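Local coordinates for purine nucleoside phosphorylase (Grouper iridovirus, PDB 3KHS) that catalyses the reversible phosphorolysis of purine nucleosides to free base and ribose 1-phosphate, a step of purine salvage, at the interface of chains A and B. Numbering follows the deposited sequence. Chains: chain A/B, Purine nucleoside phosphorylase.

The interface of chains A and B. Residues chain A 85, 193-196; chain B 137, 142, 144-145.
B:Asn142 lays its carboxamide against the A:Asn193-A:Ser196 loop and reaches the serine hydroxyl at its far end: amide ND2 donates to A:Ser196 OG over 3.2 Å. The bond is nearly straight (163° at H), and the acceptor lies close to the amide plane. The backbone carbonyl oxygen of A:Gly194 sits over the face of the same carboxamide, above CG, without a hydrogen bond to it. A:Pro195, which follows a cis peptide bond, brings its ring edge to the other chain: CG packs on B:Leu144 CB at 3.6 Å, and CD lies 3.5 Å from B:Asn142 OD1. The amide nitrogen of A:Asn193 approaches B:Thr145 OG1 at 3.0 Å, but the bend at hydrogen (122°) makes this bond weak.

Both asparagines, their amide planes nearly parallel, are fixed from within their own chains. With CG anti to the backbone N (chi1 -170°), the B:Asn142 amide spans two backbone groups: ND2 also donates to B:Gly137 O at 3.1 Å, while OD1 takes the B:Leu144 N-H on a lone pair. These opposite ends define the amide flip and hold its rotation. A:Asn193 ND2 donates to A:Gly194 O at 2.9 Å from above the carbonyl plane, which probably braces the turn into the cis-proline. Water 1 joins A:Gly194 N to B:Gly137 O, at 2.9 Å from that nitrogen, adding a solvent-mediated link.

This patch, mostly loop against loop, belongs to an interface without exact two-fold symmetry. It helps join neighbouring subunits in the deposited trimer, an assembly typical of this phosphorylase class, and probably steadies the cis-proline loop, which in this family leads into the purine-binding part of the active site.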
# COMPACT_ATOMS: atom_id res chain seq x y z
N TYR A 85 6.79 11.03 1.52
CA TYR A 85 5.72 11.94 1.94
C TYR A 85 5.81 13.33 1.32
O TYR A 85 4.85 14.09 1.38
CB TYR A 85 5.63 12.03 3.48
CG TYR A 85 6.78 12.73 4.14
CD1 TYR A 85 7.74 12.00 4.87
CD2 TYR A 85 6.96 14.12 4.00
CE1 TYR A 85 8.85 12.64 5.43
CE2 TYR A 85 8.06 14.77 4.55
CZ TYR A 85 9.01 14.02 5.26
OH TYR A 85 10.10 14.64 5.80
N ASN A 193 4.83 5.49 5.18
CA ASN A 193 4.78 6.59 4.22
C ASN A 193 4.87 7.99 4.85
O ASN A 193 5.65 8.84 4.40
CB ASN A 193 3.50 6.54 3.41
CG ASN A 193 3.59 7.36 2.13
OD1 ASN A 193 4.08 6.88 1.11
ND2 ASN A 193 3.15 8.62 2.20
N GLY A 194 4.07 8.22 5.89
CA GLY A 194 4.03 9.54 6.48
C GLY A 194 3.07 10.38 5.63
O GLY A 194 2.45 9.84 4.70
N PRO A 195 2.95 11.69 5.88
CA PRO A 195 3.68 12.45 6.90
C PRO A 195 2.95 12.47 8.22
O PRO A 195 3.46 12.96 9.20
CB PRO A 195 3.79 13.84 6.28
CG PRO A 195 2.42 13.99 5.57
CD PRO A 195 2.13 12.58 5.01
N SER A 196 1.73 11.96 8.23
CA SER A 196 0.95 11.93 9.47
C SER A 196 1.50 10.82 10.37
O SER A 196 1.89 9.76 9.88
CB SER A 196 -0.52 11.64 9.18
OG SER A 196 -0.67 10.37 8.57
N GLY B 137 -3.05 4.73 3.77
CA GLY B 137 -2.25 5.85 4.23
C GLY B 137 -0.91 5.46 4.84
O GLY B 137 -0.02 6.31 5.03
N ASN B 142 -1.40 8.30 1.18
CA ASN B 142 -1.70 9.14 2.33
C ASN B 142 -2.26 10.46 1.79
O ASN B 142 -1.66 11.09 0.93
CB ASN B 142 -0.43 9.39 3.14
CG ASN B 142 -0.72 10.05 4.48
OD1 ASN B 142 -1.05 11.23 4.54
ND2 ASN B 142 -0.63 9.27 5.56
N LEU B 144 -2.20 13.41 2.87
CA LEU B 144 -1.38 14.58 3.13
C LEU B 144 -0.10 14.49 2.34
O LEU B 144 0.72 15.40 2.36
CB LEU B 144 -1.02 14.71 4.61
CG LEU B 144 -2.20 14.84 5.55
CD1 LEU B 144 -1.70 14.86 6.97
CD2 LEU B 144 -2.96 16.12 5.22
N THR B 145 0.11 13.39 1.63
CA THR B 145 1.34 13.29 0.85
C THR B 145 1.44 14.48 -0.10
O THR B 145 0.46 14.85 -0.75
CB THR B 145 1.42 11.99 0.04
OG1 THR B 145 1.55 10.88 0.93
CG2 THR B 145 2.61 12.03 -0.93
O HOH W 1 2.21 6.32 6.97